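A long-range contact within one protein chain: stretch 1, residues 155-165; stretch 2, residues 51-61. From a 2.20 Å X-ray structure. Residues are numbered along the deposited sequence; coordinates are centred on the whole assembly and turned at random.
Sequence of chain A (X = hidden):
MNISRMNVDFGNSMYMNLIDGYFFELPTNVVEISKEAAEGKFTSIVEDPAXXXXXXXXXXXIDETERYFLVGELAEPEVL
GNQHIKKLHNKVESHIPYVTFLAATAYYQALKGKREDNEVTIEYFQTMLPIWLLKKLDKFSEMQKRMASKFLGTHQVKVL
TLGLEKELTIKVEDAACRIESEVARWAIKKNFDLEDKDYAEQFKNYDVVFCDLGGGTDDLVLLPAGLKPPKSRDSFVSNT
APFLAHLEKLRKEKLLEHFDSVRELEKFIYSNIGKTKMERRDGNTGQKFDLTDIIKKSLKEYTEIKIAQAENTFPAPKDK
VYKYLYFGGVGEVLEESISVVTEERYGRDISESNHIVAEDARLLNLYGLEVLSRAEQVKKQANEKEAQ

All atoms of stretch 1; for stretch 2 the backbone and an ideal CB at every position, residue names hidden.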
# COMPACT_ATOMS: atom_id res chain seq x y z
N HIS A 155 -17.20 -11.58 11.51
CA HIS A 155 -17.23 -10.23 12.06
C HIS A 155 -18.51 -9.53 11.68
O HIS A 155 -19.15 -9.88 10.69
CB HIS A 155 -16.05 -9.41 11.54
CG HIS A 155 -14.77 -10.18 11.49
ND1 HIS A 155 -14.02 -10.45 12.61
CD2 HIS A 155 -14.10 -10.73 10.45
CE1 HIS A 155 -12.95 -11.14 12.27
NE2 HIS A 155 -12.97 -11.32 10.96
N GLN A 156 -18.89 -8.53 12.45
CA GLN A 156 -19.99 -7.68 12.03
C GLN A 156 -19.61 -6.22 11.99
O GLN A 156 -18.79 -5.75 12.79
CB GLN A 156 -21.19 -7.85 12.95
CG GLN A 156 -21.71 -9.25 12.96
CD GLN A 156 -22.97 -9.34 13.77
OE1 GLN A 156 -22.94 -9.28 15.00
NE2 GLN A 156 -24.10 -9.46 13.08
N VAL A 157 -20.22 -5.50 11.06
CA VAL A 157 -20.07 -4.06 11.02
C VAL A 157 -21.40 -3.43 10.61
O VAL A 157 -22.13 -4.00 9.78
CB VAL A 157 -18.92 -3.64 10.07
CG1 VAL A 157 -19.17 -4.16 8.66
CG2 VAL A 157 -18.74 -2.11 10.08
N LYS A 158 -21.72 -2.29 11.20
CA LYS A 158 -22.89 -1.49 10.80
C LYS A 158 -22.46 -0.33 9.93
O LYS A 158 -21.49 0.35 10.25
CB LYS A 158 -23.65 -0.96 12.02
CG LYS A 158 -24.31 -2.05 12.86
CD LYS A 158 -24.92 -1.50 14.14
CE LYS A 158 -25.75 -2.59 14.83
NZ LYS A 158 -26.48 -2.11 16.05
N VAL A 159 -23.16 -0.10 8.84
CA VAL A 159 -23.01 1.15 8.09
C VAL A 159 -24.07 2.10 8.62
O VAL A 159 -25.24 1.77 8.64
CB VAL A 159 -23.18 0.95 6.57
CG1 VAL A 159 -23.04 2.27 5.85
CG2 VAL A 159 -22.16 -0.05 6.04
N LEU A 160 -23.65 3.28 9.07
CA LEU A 160 -24.60 4.20 9.69
C LEU A 160 -24.92 5.36 8.77
O LEU A 160 -25.71 6.23 9.11
CB LEU A 160 -24.04 4.71 11.02
CG LEU A 160 -23.64 3.59 11.98
CD1 LEU A 160 -22.86 4.14 13.16
CD2 LEU A 160 -24.87 2.79 12.45
N THR A 161 -24.29 5.37 7.60
CA THR A 161 -24.57 6.38 6.59
C THR A 161 -26.04 6.27 6.13
O THR A 161 -26.46 5.24 5.60
CB THR A 161 -23.60 6.22 5.40
OG1 THR A 161 -22.26 6.16 5.90
CG2 THR A 161 -23.71 7.36 4.42
N LEU A 162 -26.83 7.31 6.39
CA LEU A 162 -28.25 7.33 6.01
C LEU A 162 -28.46 7.00 4.53
O LEU A 162 -27.78 7.55 3.66
CB LEU A 162 -28.87 8.69 6.33
CG LEU A 162 -29.23 9.06 7.77
CD1 LEU A 162 -28.00 9.13 8.68
CD2 LEU A 162 -29.99 10.38 7.79
N GLY A 163 -29.39 6.09 4.25
CA GLY A 163 -29.61 5.60 2.90
C GLY A 163 -28.99 4.24 2.61
O GLY A 163 -29.46 3.53 1.71
N LEU A 164 -27.95 3.87 3.35
CA LEU A 164 -27.23 2.61 3.13
C LEU A 164 -26.99 1.84 4.43
O LEU A 164 -26.08 1.02 4.51
CB LEU A 164 -25.89 2.88 2.44
CG LEU A 164 -25.97 3.42 1.01
CD1 LEU A 164 -24.62 3.95 0.56
CD2 LEU A 164 -26.49 2.35 0.05
N GLU A 165 -27.80 2.13 5.44
CA GLU A 165 -27.71 1.46 6.73
C GLU A 165 -27.94 -0.04 6.65
O GLU A 165 -28.80 -0.51 5.92
CB GLU A 165 -28.72 2.06 7.71
CG GLU A 165 -28.63 3.57 7.86
CD GLU A 165 -29.70 4.28 7.05
OE1 GLU A 165 -29.91 3.90 5.88
OE2 GLU A 165 -30.32 5.22 7.59
N UNK A 51 -21.35 6.92 -3.56
CA UNK A 51 -21.16 8.07 -2.67
C UNK A 51 -20.69 7.64 -1.28
O UNK A 51 -20.16 8.44 -0.53
CB UNK A 51 -22.46 8.87 -2.55
N UNK A 52 -20.87 6.37 -0.95
CA UNK A 52 -20.52 5.87 0.37
C UNK A 52 -19.01 5.95 0.65
O UNK A 52 -18.59 6.06 1.80
CB UNK A 52 -21.00 4.42 0.51
N UNK A 53 -18.21 5.88 -0.41
CA UNK A 53 -16.76 5.78 -0.25
C UNK A 53 -16.21 6.97 0.54
O UNK A 53 -15.36 6.80 1.41
CB UNK A 53 -16.08 5.70 -1.62
N UNK A 54 -16.74 8.16 0.26
CA UNK A 54 -16.30 9.37 0.95
C UNK A 54 -17.13 9.62 2.20
O UNK A 54 -16.94 10.62 2.88
CB UNK A 54 -16.38 10.58 0.02
N UNK A 55 -18.05 8.72 2.51
CA UNK A 55 -18.98 8.98 3.61
C UNK A 55 -19.04 7.77 4.56
O UNK A 55 -20.12 7.37 5.00
CB UNK A 55 -20.37 9.30 3.06
N UNK A 56 -17.87 7.21 4.89
CA UNK A 56 -17.80 5.99 5.70
C UNK A 56 -17.95 6.24 7.19
O UNK A 56 -17.00 6.65 7.87
CB UNK A 56 -16.47 5.28 5.44
N UNK A 57 -19.13 5.96 7.70
CA UNK A 57 -19.41 6.05 9.12
C UNK A 57 -19.95 4.70 9.57
O UNK A 57 -21.05 4.31 9.20
CB UNK A 57 -20.40 7.18 9.43
N UNK A 58 -19.16 3.99 10.36
CA UNK A 58 -19.51 2.63 10.72
C UNK A 58 -19.43 2.42 12.22
O UNK A 58 -18.82 3.22 12.93
CB UNK A 58 -18.60 1.64 10.00
N UNK A 59 -20.03 1.35 12.70
CA UNK A 59 -19.82 0.93 14.08
C UNK A 59 -19.50 -0.55 14.08
O UNK A 59 -19.93 -1.29 13.20
CB UNK A 59 -21.04 1.23 14.95
N UNK A 60 -18.73 -0.98 15.07
CA UNK A 60 -18.46 -2.39 15.22
C UNK A 60 -18.26 -2.67 16.71
O UNK A 60 -18.00 -1.75 17.49
CB UNK A 60 -17.24 -2.81 14.40
N UNK A 61 -18.41 -3.93 17.10
CA UNK A 61 -18.29 -4.28 18.51
C UNK A 61 -16.89 -4.80 18.81
O UNK A 61 -16.44 -5.78 18.24
CB UNK A 61 -19.34 -5.32 18.90

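Position 51 has helical backbone angles, and its ideal CB has nothing of stretch 1 within 5.5 Å. Stretch 1 sets no demand here, so many side chains would do. The residue is Asp-51, which makes no contact with stretch 1.

Position 52 points its CA-to-CB bond toward stretch 1. The ideal CB lies 3.7 Å from Leu-164 CD1, and Val-159 and Thr-161 are close by. This favours an apolar side chain of some length, such as leucine, isoleucine or methionine. The residue is Leu-52. Its CD1 packs 3.9 Å from Val-159 CG1 and lies 3.4 Å from Thr-161 OG1, while its CB meets Leu-164 CD1 at 3.7 Å. One side chain thus touches both the end of the strand and the turn that runs from Thr-161 to Leu-164.

Positions 53 and 54 are out of reach of stretch 1, which leaves the choice open. They are Lys-53 and Asp-54.

At position 55 the CB points toward stretch 1, 4.1 Å from Thr-161 CG2. Beyond that methyl there is little to fill, so a short side chain or a long one that turns aside would suit. The residue is Arg-55, whose end leads away. Its backbone matters more: Thr-161 OG1 donates a hydrogen bond to Arg-55 O at 2.6 Å, a contact that any residue here could offer.

Position 56 points away, and stretch 1 gives no guide. It is Leu-56.

Position 57 points toward stretch 1. Its ideal CB is 4.7 Å from Leu-160 CB and 4.1 Å from Thr-161 OG1. Leu-160 makes an apolar side chain the natural choice, branched or long. The residue is Leu-57, with CG 4.0 Å from Leu-160 CB. Its backbone O accepts a hydrogen bond from Leu-160 N at 2.8 Å.

Position 58 forms a non-hydrogen-bonded antiparallel pair with Val-159. Its ideal CB is tight, 3.2 Å from Lys-158 O, and 3.8 Å from Val-157 CG2. A compact apolar side chain such as valine, isoleucine or alanine would suit. The residue is Val-58, on the same sheet face as Val-159. Its CB packs 3.7 Å from Val-157 CG2.

Position 59 pairs with Lys-158 through two backbone hydrogen bonds, from 59 N to Lys-158 O at 3.0 Å and from Lys-158 N to 59 O at 2.9 Å. The ideal CB lies 3.9 Å from Leu-160 CD1 and 4.5 Å from Lys-158 CB. Small or beta-branched residues are plausible, polar or not. The residue is Ser-59, which puts OG 3.3 Å from Lys-158 CB and hydrogen-bonds elsewhere in the structure.

Position 60 points sideways, with its ideal CB 3.7 Å from Gln-156 O. That carbonyl invites a donor on a short side chain: serine or threonine. The residue is Thr-60, and its OG1 donates to Gln-156 O at 2.7 Å.

Position 61 has no side-chain neighbour in stretch 1, so much is allowed. It is Val-61. A water accepts from Val-61 N at 3.0 Å and donates to Gln-156 O at 2.9 Å, extending the link between the strands.

Stretch 2, residues 51-61: DLKDRLLVSTV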
# COMPACT_ATOMS: atom_id res chain seq x y z
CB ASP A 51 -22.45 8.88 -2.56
CG ASP A 51 -22.83 9.56 -3.87
OD1 ASP A 51 -21.92 9.83 -4.69
OD2 ASP A 51 -24.03 9.85 -4.08
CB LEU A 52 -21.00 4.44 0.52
CG LEU A 52 -20.75 3.74 1.86
CD1 LEU A 52 -21.48 4.47 3.00
CD2 LEU A 52 -21.18 2.28 1.76
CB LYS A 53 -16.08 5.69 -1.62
CG LYS A 53 -14.66 5.19 -1.56
CD LYS A 53 -14.04 5.10 -2.94
CE LYS A 53 -12.62 5.62 -2.92
NZ LYS A 53 -11.88 5.31 -4.17
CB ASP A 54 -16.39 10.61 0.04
CG ASP A 54 -15.36 10.60 -1.09
OD1 ASP A 54 -14.46 9.71 -1.09
OD2 ASP A 54 -15.43 11.49 -1.97
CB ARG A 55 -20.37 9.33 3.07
CG ARG A 55 -20.38 10.54 2.09
CD ARG A 55 -21.75 10.77 1.44
NE ARG A 55 -21.73 11.85 0.44
CZ ARG A 55 -22.17 13.10 0.63
NH1 ARG A 55 -22.69 13.46 1.80
NH2 ARG A 55 -22.10 13.98 -0.36
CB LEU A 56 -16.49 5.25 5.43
CG LEU A 56 -16.45 4.60 4.06
CD1 LEU A 56 -15.11 3.96 3.81
CD2 LEU A 56 -17.57 3.59 3.90
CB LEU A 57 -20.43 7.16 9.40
CG LEU A 57 -20.96 7.29 10.83
CD1 LEU A 57 -19.84 7.60 11.83
CD2 LEU A 57 -22.07 8.36 10.91
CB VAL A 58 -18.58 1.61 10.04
CG1 VAL A 58 -18.68 1.71 8.52
CG2 VAL A 58 -17.14 1.79 10.53
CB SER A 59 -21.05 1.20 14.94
OG SER A 59 -22.06 0.25 14.68
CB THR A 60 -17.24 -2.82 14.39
OG1 THR A 60 -17.16 -4.25 14.35
CG2 THR A 60 -15.96 -2.27 14.98
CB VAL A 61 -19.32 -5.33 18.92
CG1 VAL A 61 -18.94 -5.96 20.25
CG2 VAL A 61 -20.72 -4.71 18.97
O HOH W 1 -19.89 -6.02 15.47
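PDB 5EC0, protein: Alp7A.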